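Local coordinates for protein alcohol dehydrogenase, zinc-containing (PDB 5YLN) that probably catalyses the zinc-dependent, NAD+-linked interconversion of alcohols with aldehydes or ketones, as a member of the zinc-containing alcohol dehydrogenase family, at residues L156-K168 and V183-S195. Numbering follows the deposited sequence.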
loop_
_atom_site.group_PDB
_atom_site.type_symbol
_atom_site.label_atom_id
_atom_site.label_comp_id
_atom_site.label_asym_id
_atom_site.label_seq_id
_atom_site.Cartn_x
_atom_site.Cartn_y
_atom_site.Cartn_z
ATOM N N LEU A 156 9.401 -19.694 0.101
ATOM C CA LEU A 156 9.931 -19.168 -1.171
ATOM C C LEU A 156 8.862 -18.337 -1.878
ATOM O O LEU A 156 9.105 -17.156 -2.104
ATOM C CB LEU A 156 10.454 -20.273 -2.111
ATOM C CG LEU A 156 11.953 -20.597 -2.116
ATOM C CD1 LEU A 156 12.278 -21.544 -3.260
ATOM C CD2 LEU A 156 12.828 -19.343 -2.182
ATOM N N PRO A 157 7.686 -18.912 -2.187
ATOM C CA PRO A 157 6.628 -18.059 -2.741
ATOM C C PRO A 157 6.174 -16.992 -1.768
ATOM O O PRO A 157 5.711 -15.927 -2.214
ATOM C CB PRO A 157 5.512 -19.052 -3.091
ATOM C CG PRO A 157 5.762 -20.269 -2.272
ATOM C CD PRO A 157 7.232 -20.312 -2.035
ATOM N N THR A 158 6.303 -17.230 -0.455
ATOM C CA THR A 158 5.941 -16.199 0.520
ATOM C C THR A 158 6.876 -15.002 0.402
ATOM O O THR A 158 6.434 -13.871 0.167
ATOM C CB THR A 158 5.935 -16.767 1.958
ATOM O OG1 THR A 158 4.879 -17.725 2.092
ATOM C CG2 THR A 158 5.655 -15.639 2.983
ATOM N N GLY A 159 8.182 -15.243 0.520
ATOM C CA GLY A 159 9.157 -14.172 0.319
ATOM C C GLY A 159 9.017 -13.473 -1.035
ATOM O O GLY A 159 9.157 -12.249 -1.130
ATOM N N TYR A 160 8.760 -14.239 -2.107
ATOM C CA TYR A 160 8.731 -13.655 -3.450
ATOM C C TYR A 160 7.466 -12.833 -3.667
ATOM O O TYR A 160 7.542 -11.643 -3.973
ATOM C CB TYR A 160 8.861 -14.751 -4.516
ATOM C CG TYR A 160 8.994 -14.244 -5.955
ATOM C CD1 TYR A 160 9.987 -13.323 -6.319
ATOM C CD2 TYR A 160 8.142 -14.705 -6.954
ATOM C CE1 TYR A 160 10.108 -12.861 -7.632
ATOM C CE2 TYR A 160 8.255 -14.258 -8.270
ATOM C CZ TYR A 160 9.240 -13.340 -8.601
ATOM O OH TYR A 160 9.341 -12.896 -9.894
ATOM N N GLU A 161 6.291 -13.447 -3.494
ATOM C CA GLU A 161 5.030 -12.748 -3.766
ATOM C C GLU A 161 4.774 -11.639 -2.749
ATOM O O GLU A 161 4.400 -10.521 -3.125
ATOM C CB GLU A 161 3.864 -13.739 -3.765
ATOM C CG GLU A 161 3.951 -14.781 -4.873
ATOM C CD GLU A 161 2.924 -15.910 -4.741
ATOM O OE1 GLU A 161 1.948 -15.776 -3.977
ATOM O OE2 GLU A 161 3.111 -16.940 -5.426
ATOM N N ILE A 162 4.992 -11.922 -1.460
ATOM C CA ILE A 162 4.587 -10.993 -0.413
ATOM C C ILE A 162 5.696 -10.020 -0.010
ATOM O O ILE A 162 5.405 -8.886 0.380
ATOM C CB ILE A 162 4.066 -11.762 0.824
ATOM C CG1 ILE A 162 3.045 -12.825 0.392
ATOM C CG2 ILE A 162 3.529 -10.792 1.878
ATOM C CD1 ILE A 162 1.903 -12.296 -0.510
ATOM N N GLY A 163 6.958 -10.406 -0.115
ATOM C CA GLY A 163 8.047 -9.496 0.179
ATOM C C GLY A 163 8.656 -8.777 -1.019
ATOM O O GLY A 163 9.047 -7.616 -0.924
ATOM N N VAL A 164 8.779 -9.470 -2.163
ATOM C CA VAL A 164 9.567 -8.965 -3.283
ATOM C C VAL A 164 8.671 -8.293 -4.334
ATOM O O VAL A 164 8.903 -7.148 -4.745
ATOM C CB VAL A 164 10.439 -10.075 -3.906
ATOM C CG1 VAL A 164 11.105 -9.605 -5.241
ATOM C CG2 VAL A 164 11.494 -10.510 -2.893
ATOM N N LEU A 165 7.600 -8.981 -4.735
ATOM C CA LEU A 165 6.684 -8.438 -5.746
ATOM C C LEU A 165 5.817 -7.304 -5.187
ATOM O O LEU A 165 5.676 -6.246 -5.812
ATOM C CB LEU A 165 5.812 -9.567 -6.330
ATOM C CG LEU A 165 6.599 -10.527 -7.245
ATOM C CD1 LEU A 165 5.732 -11.676 -7.765
ATOM C CD2 LEU A 165 7.200 -9.745 -8.408
ATOM N N LYS A 166 5.230 -7.488 -3.999
ATOM C CA LYS A 166 4.450 -6.386 -3.433
ATOM C C LYS A 166 5.343 -5.213 -3.066
ATOM O O LYS A 166 4.916 -4.058 -3.139
ATOM C CB LYS A 166 3.629 -6.872 -2.238
ATOM C CG LYS A 166 2.531 -7.837 -2.672
ATOM C CD LYS A 166 1.611 -8.206 -1.527
ATOM C CE LYS A 166 0.451 -9.065 -2.005
ATOM N NZ LYS A 166 -0.556 -8.261 -2.745
ATOM N N GLY A 167 6.596 -5.479 -2.751
ATOM C CA GLY A 167 7.529 -4.410 -2.462
ATOM C C GLY A 167 8.032 -3.671 -3.671
ATOM O O GLY A 167 8.620 -2.602 -3.519
ATOM N N LYS A 168 7.812 -4.225 -4.866
ATOM C CA LYS A 168 8.234 -3.607 -6.115
ATOM C C LYS A 168 9.750 -3.438 -6.163
ATOM O O LYS A 168 10.268 -2.372 -6.499
ATOM C CB LYS A 168 7.505 -2.270 -6.329
ATOM C CG LYS A 168 5.985 -2.410 -6.378
ATOM C CD LYS A 168 5.265 -1.145 -6.870
ATOM C CE LYS A 168 5.526 0.042 -5.953
ATOM N NZ LYS A 168 4.919 1.342 -6.401
ATOM N N VAL A 183 12.008 -16.636 6.780
ATOM C CA VAL A 183 11.262 -15.895 5.754
ATOM C C VAL A 183 12.083 -14.715 5.245
ATOM O O VAL A 183 12.052 -14.380 4.052
ATOM C CB VAL A 183 9.893 -15.438 6.287
ATOM C CG1 VAL A 183 9.155 -14.598 5.222
ATOM C CG2 VAL A 183 9.049 -16.647 6.704
ATOM N N GLY A 184 12.860 -14.090 6.131
ATOM C CA GLY A 184 13.728 -13.013 5.692
ATOM C C GLY A 184 14.788 -13.482 4.712
ATOM O O GLY A 184 15.061 -12.811 3.711
ATOM N N LEU A 185 15.403 -14.639 4.988
ATOM C CA LEU A 185 16.395 -15.194 4.071
ATOM C C LEU A 185 15.758 -15.602 2.749
ATOM O O LEU A 185 16.355 -15.413 1.681
ATOM C CB LEU A 185 17.108 -16.380 4.718
ATOM C CG LEU A 185 18.014 -15.948 5.874
ATOM C CD1 LEU A 185 18.539 -17.137 6.731
ATOM C CD2 LEU A 185 19.164 -15.083 5.311
ATOM N N ALA A 186 14.540 -16.152 2.799
ATOM C CA ALA A 186 13.842 -16.523 1.575
ATOM C C ALA A 186 13.571 -15.302 0.699
ATOM O O ALA A 186 13.726 -15.357 -0.530
ATOM C CB ALA A 186 12.540 -17.241 1.923
ATOM N N ALA A 187 13.163 -14.192 1.318
ATOM C CA ALA A 187 12.997 -12.937 0.587
ATOM C C ALA A 187 14.327 -12.432 0.034
ATOM O O ALA A 187 14.377 -11.854 -1.060
ATOM C CB ALA A 187 12.379 -11.888 1.506
ATOM N N LEU A 188 15.403 -12.603 0.806
ATOM C CA LEU A 188 16.729 -12.209 0.357
ATOM C C LEU A 188 17.125 -12.950 -0.919
ATOM O O LEU A 188 17.662 -12.347 -1.857
ATOM C CB LEU A 188 17.736 -12.477 1.469
ATOM C CG LEU A 188 19.216 -12.263 1.153
ATOM C CD1 LEU A 188 19.507 -10.809 0.740
ATOM C CD2 LEU A 188 20.062 -12.659 2.371
ATOM N N LEU A 189 16.861 -14.260 -0.976
ATOM C CA LEU A 189 17.238 -15.033 -2.157
ATOM C C LEU A 189 16.453 -14.583 -3.385
ATOM O O LEU A 189 17.020 -14.421 -4.469
ATOM C CB LEU A 189 17.021 -16.527 -1.919
ATOM C CG LEU A 189 17.956 -17.143 -0.873
ATOM C CD1 LEU A 189 17.562 -18.571 -0.620
ATOM C CD2 LEU A 189 19.398 -17.054 -1.322
ATOM N N THR A 190 15.143 -14.422 -3.246
ATOM C CA THR A 190 14.340 -14.088 -4.411
ATOM C C THR A 190 14.431 -12.615 -4.791
ATOM O O THR A 190 14.174 -12.284 -5.952
ATOM C CB THR A 190 12.878 -14.491 -4.190
ATOM O OG1 THR A 190 12.327 -13.769 -3.078
ATOM C CG2 THR A 190 12.781 -15.990 -3.923
ATOM N N ALA A 191 14.795 -11.728 -3.853
ATOM C CA ALA A 191 15.006 -10.330 -4.223
ATOM C C ALA A 191 16.156 -10.192 -5.201
ATOM O O ALA A 191 16.228 -9.203 -5.935
ATOM C CB ALA A 191 15.291 -9.450 -3.001
ATOM N N GLN A 192 17.105 -11.129 -5.170
ATOM C CA GLN A 192 18.237 -11.048 -6.081
ATOM C C GLN A 192 17.862 -11.369 -7.523
ATOM O O GLN A 192 18.653 -11.081 -8.421
ATOM C CB GLN A 192 19.354 -11.964 -5.588
ATOM C CG GLN A 192 19.998 -11.443 -4.331
ATOM C CD GLN A 192 20.875 -12.469 -3.604
ATOM O OE1 GLN A 192 22.018 -12.695 -3.983
ATOM N NE2 GLN A 192 20.346 -13.061 -2.542
ATOM N N PHE A 193 16.687 -11.953 -7.772
ATOM C CA PHE A 193 16.200 -12.059 -9.149
ATOM C C PHE A 193 16.101 -10.693 -9.822
ATOM O O PHE A 193 16.152 -10.622 -11.051
ATOM C CB PHE A 193 14.812 -12.708 -9.203
ATOM C CG PHE A 193 14.792 -14.191 -8.900
ATOM C CD1 PHE A 193 15.837 -15.013 -9.281
ATOM C CD2 PHE A 193 13.693 -14.761 -8.259
ATOM C CE1 PHE A 193 15.796 -16.375 -9.012
ATOM C CE2 PHE A 193 13.653 -16.115 -7.984
ATOM C CZ PHE A 193 14.705 -16.924 -8.364
ATOM N N TYR A 194 15.952 -9.610 -9.048
ATOM C CA TYR A 194 15.774 -8.269 -9.594
ATOM C C TYR A 194 16.985 -7.363 -9.409
ATOM O O TYR A 194 16.863 -6.154 -9.611
ATOM C CB TYR A 194 14.531 -7.612 -8.982
ATOM C CG TYR A 194 13.260 -8.254 -9.470
ATOM C CD1 TYR A 194 12.751 -7.942 -10.713
ATOM C CD2 TYR A 194 12.592 -9.204 -8.713
ATOM C CE1 TYR A 194 11.608 -8.528 -11.176
ATOM C CE2 TYR A 194 11.444 -9.803 -9.179
ATOM C CZ TYR A 194 10.954 -9.456 -10.409
ATOM O OH TYR A 194 9.802 -10.038 -10.887
ATOM N N SER A 195 18.131 -7.905 -9.023
ATOM C CA SER A 195 19.384 -7.158 -8.947
ATOM C C SER A 195 19.273 -5.780 -8.282
ATOM O O SER A 195 19.716 -4.779 -8.854
ATOM C CB SER A 195 19.996 -7.024 -10.333
ATOM O OG SER A 195 20.135 -8.313 -10.928
#
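The ring of Tyr-160 meets that of Tyr-194 edge to edge, CE1 lying 3.7 Å from CE2, while Leu-165 CD1 of its own helix sits over one face, offset toward the rim. Phe-193 adds CD2 to the same CE1, which in turn lies near the plane of the Phe-193 ring at its edge. The phenol of Tyr-194 donates a hydrogen bond to that of Tyr-160 (OH to OH, 3.1 Å), and Leu-165 CD2 comes up beside Tyr-194 OH. Because Tyr-160 CG stands anti to the backbone N (chi1 -174°), the ring runs past the C-terminal end of helix 183-191, its CD1 touching Thr-190 CB on the way to Phe-193 and Tyr-194.

How closely two helices can approach depends on the residues at their crossing, and here these are small: Gly-159 lies against Ala-187 with CA atoms 4.0 Å apart, and the axes come within 7.7 Å at a signed angle of -75°. Helix 183-191 carries Gly-184 of what looks like the Rossmann-type GxGxxG pattern, consistent with the family's dinucleotide-binding domain; helix 157-165 crosses it, with Tyr-160 and Pro-157 also touching helix 302-310.

Past the glycine, Val-164 splits its branches: CG2 packs 3.4 Å from Thr-190 OG1 and also meets Ala-191 CB, whereas CG1 reaches Tyr-194 CD2 at 3.8 Å. Just ahead of helix 157-165, Leu-156 CD2 touches the methyl CG2 of the same Thr-190, and Thr-158 CG2 makes a looser contact with Val-183 CG1 (4.3 Å), near the zinc ion bound by Cys-42 and His-64.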